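Local coordinates for general secretion pathway protein L (PDB 2W7V) that forms the periplasmic, dimerising part of EpsL, a component of the type II secretion system that probably helps export proteins from Vibrio parahaemolyticus, at residues K63-G69 with S81-Q87. Residues are numbered along the deposited sequence; the frame is centred on the assembly and turned at random.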
loop_
_atom_site.group_PDB
_atom_site.type_symbol
_atom_site.label_atom_id
_atom_site.label_comp_id
_atom_site.label_asym_id
_atom_site.label_seq_id
_atom_site.Cartn_x
_atom_site.Cartn_y
_atom_site.Cartn_z
ATOM N N LYS A 63 -13.062 5.443 -9.933
ATOM C CA LYS A 63 -12.155 6.498 -9.500
ATOM C C LYS A 63 -10.689 6.301 -9.950
ATOM O O LYS A 63 -9.850 7.161 -9.694
ATOM C CB LYS A 63 -12.224 6.611 -7.966
ATOM C CG LYS A 63 -13.598 7.039 -7.394
ATOM C CD LYS A 63 -13.830 8.542 -7.399
ATOM C CE LYS A 63 -15.313 8.864 -7.295
ATOM N NZ LYS A 63 -15.623 10.141 -6.567
ATOM N N PHE A 64 -10.384 5.158 -10.580
ATOM C CA PHE A 64 -9.041 4.866 -11.075
ATOM C C PHE A 64 -9.034 4.431 -12.531
ATOM O O PHE A 64 -10.025 3.924 -13.028
ATOM C CB PHE A 64 -8.368 3.771 -10.228
ATOM C CG PHE A 64 -8.177 4.139 -8.774
ATOM C CD1 PHE A 64 -7.209 5.025 -8.398
ATOM C CD2 PHE A 64 -8.999 3.607 -7.797
ATOM C CE1 PHE A 64 -7.039 5.369 -7.062
ATOM C CE2 PHE A 64 -8.839 3.933 -6.480
ATOM C CZ PHE A 64 -7.860 4.815 -6.106
ATOM N N ASN A 65 -7.909 4.663 -13.214
ATOM C CA ASN A 65 -7.550 3.931 -14.416
ATOM C C ASN A 65 -7.127 2.498 -13.978
ATOM O O ASN A 65 -6.121 2.324 -13.303
ATOM C CB ASN A 65 -6.424 4.699 -15.146
ATOM C CG ASN A 65 -6.090 4.148 -16.544
ATOM O OD1 ASN A 65 -6.364 2.996 -16.878
ATOM N ND2 ASN A 65 -5.457 4.987 -17.353
ATOM N N VAL A 66 -7.918 1.486 -14.335
ATOM C CA VAL A 66 -7.682 0.077 -13.923
ATOM C C VAL A 66 -7.308 -0.773 -15.137
ATOM O O VAL A 66 -7.965 -0.684 -16.183
ATOM C CB VAL A 66 -8.966 -0.571 -13.281
ATOM C CG1 VAL A 66 -8.630 -1.873 -12.520
ATOM C CG2 VAL A 66 -9.616 0.379 -12.303
ATOM N N GLU A 67 -6.261 -1.584 -14.984
ATOM C CA GLU A 67 -5.987 -2.682 -15.878
ATOM C C GLU A 67 -6.026 -3.984 -15.075
ATOM O O GLU A 67 -5.386 -4.117 -14.050
ATOM C CB GLU A 67 -4.624 -2.521 -16.517
ATOM C CG GLU A 67 -4.438 -1.164 -17.182
ATOM C CD GLU A 67 -3.053 -1.002 -17.739
ATOM O OE1 GLU A 67 -2.749 -1.722 -18.727
ATOM O OE2 GLU A 67 -2.258 -0.189 -17.164
ATOM N N GLN A 68 -6.823 -4.928 -15.519
ATOM C CA GLN A 68 -6.840 -6.224 -14.885
ATOM C C GLN A 68 -5.729 -7.067 -15.482
ATOM O O GLN A 68 -5.525 -6.997 -16.647
ATOM C CB GLN A 68 -8.204 -6.878 -15.094
ATOM C CG GLN A 68 -8.453 -8.071 -14.191
ATOM C CD GLN A 68 -9.880 -8.451 -14.197
ATOM O OE1 GLN A 68 -10.747 -7.599 -14.019
ATOM N NE2 GLN A 68 -10.154 -9.728 -14.377
ATOM N N GLY A 69 -4.987 -7.814 -14.677
ATOM C CA GLY A 69 -3.990 -8.739 -15.214
ATOM C C GLY A 69 -4.669 -10.057 -15.593
ATOM O O GLY A 69 -5.875 -10.189 -15.450
ATOM N N SER A 81 -4.605 -9.903 -10.659
ATOM C CA SER A 81 -4.007 -8.660 -10.269
ATOM C C SER A 81 -4.665 -7.502 -10.957
ATOM O O SER A 81 -5.434 -7.680 -11.902
ATOM C CB SER A 81 -2.520 -8.671 -10.615
ATOM O OG SER A 81 -2.383 -8.829 -12.002
ATOM N N PHE A 82 -4.329 -6.314 -10.442
ATOM C CA PHE A 82 -4.806 -5.051 -10.954
ATOM C C PHE A 82 -3.662 -4.068 -10.874
ATOM O O PHE A 82 -2.899 -4.088 -9.921
ATOM C CB PHE A 82 -5.909 -4.511 -10.053
ATOM C CG PHE A 82 -7.148 -5.300 -10.078
ATOM C CD1 PHE A 82 -7.951 -5.284 -11.179
ATOM C CD2 PHE A 82 -7.531 -6.046 -8.971
ATOM C CE1 PHE A 82 -9.093 -6.025 -11.213
ATOM C CE2 PHE A 82 -8.716 -6.802 -9.004
ATOM C CZ PHE A 82 -9.479 -6.784 -10.117
ATOM N N VAL A 83 -3.573 -3.206 -11.873
ATOM C CA VAL A 83 -2.725 -2.034 -11.859
ATOM C C VAL A 83 -3.637 -0.811 -11.883
ATOM O O VAL A 83 -4.504 -0.714 -12.715
ATOM C CB VAL A 83 -1.785 -2.014 -13.074
ATOM C CG1 VAL A 83 -0.936 -0.772 -13.048
ATOM C CG2 VAL A 83 -0.885 -3.261 -13.042
ATOM N N LEU A 84 -3.461 0.077 -10.914
ATOM C CA LEU A 84 -4.204 1.327 -10.838
ATOM C C LEU A 84 -3.274 2.494 -11.136
ATOM O O LEU A 84 -2.159 2.547 -10.619
ATOM C CB LEU A 84 -4.745 1.541 -9.414
ATOM C CG LEU A 84 -5.500 0.410 -8.743
ATOM C CD1 LEU A 84 -6.040 0.859 -7.359
ATOM C CD2 LEU A 84 -6.599 -0.089 -9.642
ATOM N N LYS A 85 -3.769 3.430 -11.916
ATOM C CA LYS A 85 -3.174 4.735 -12.137
ATOM C C LYS A 85 -4.264 5.784 -11.932
ATOM O O LYS A 85 -5.458 5.465 -11.883
ATOM C CB LYS A 85 -2.629 4.826 -13.562
ATOM C CG LYS A 85 -1.625 3.724 -13.914
ATOM C CD LYS A 85 -1.455 3.552 -15.444
ATOM C CE LYS A 85 -0.714 2.242 -15.761
ATOM N NZ LYS A 85 -0.312 2.108 -17.179
ATOM N N ARG A 86 -3.859 7.039 -11.822
ATOM C CA ARG A 86 -4.813 8.133 -11.559
ATOM C C ARG A 86 -5.892 8.299 -12.680
ATOM O O ARG A 86 -5.551 8.207 -13.840
ATOM C CB ARG A 86 -4.058 9.470 -11.386
ATOM C CG ARG A 86 -3.149 9.520 -10.157
ATOM C CD ARG A 86 -3.158 10.892 -9.473
ATOM N NE ARG A 86 -2.305 11.845 -10.162
ATOM C CZ ARG A 86 -2.471 13.171 -10.170
ATOM N NH1 ARG A 86 -3.489 13.756 -9.533
ATOM N NH2 ARG A 86 -1.602 13.925 -10.834
ATOM N N GLN A 87 -7.163 8.488 -12.264
ATOM C CA GLN A 87 -8.375 8.875 -13.077
ATOM C C GLN A 87 -9.522 7.824 -13.146
ATOM O O GLN A 87 -10.707 8.145 -13.462
ATOM C CB GLN A 87 -8.023 9.350 -14.487
ATOM C CG GLN A 87 -7.389 10.719 -14.567
ATOM C CD GLN A 87 -7.007 11.041 -15.995
ATOM O OE1 GLN A 87 -6.283 10.270 -16.631
ATOM N NE2 GLN A 87 -7.521 12.155 -16.526
#
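An antiparallel hairpin can present one face to a protein core and the other to solvent, and strands 64-73 and 78-86 illustrate how. Their segments here run at 156° to each other, their axes coming within 4.6 Å. At S81 the carbonyl O accepts a nearly straight hydrogen bond from G69 N (2.8 Å). F82 turns to the helix-covered face, where its CD1 lies 3.7 Å from V66 CG1 and helix 51-61 packs over both residues. V83 forms a hydrogen-bonded pair with E67: V83 N to E67 O and E67 N to V83 O, both 3.0 Å. L84 returns to the core side. Its CD2 meets V66 CG1 at 3.9 Å, while CD1 sits over the F64 ring face, a CH-pi contact 4.1 Å from the centroid; L17 of helix 17-22 touches both L84 and F64. K85 repeats the paired bonding with N65, through N65 N to K85 O and K85 N to N65 O (both 2.9 Å), and its NZ forms a diagonal salt bridge with E67 OE2 (3.0 Å). R86 forms a salt bridge with D7. The chemistry is thus largely sorted by face: mostly apolar packing meets the helices, though Q68 there bonds R57, whereas the E67-K85 salt bridge links the strands on the other face, beside V83.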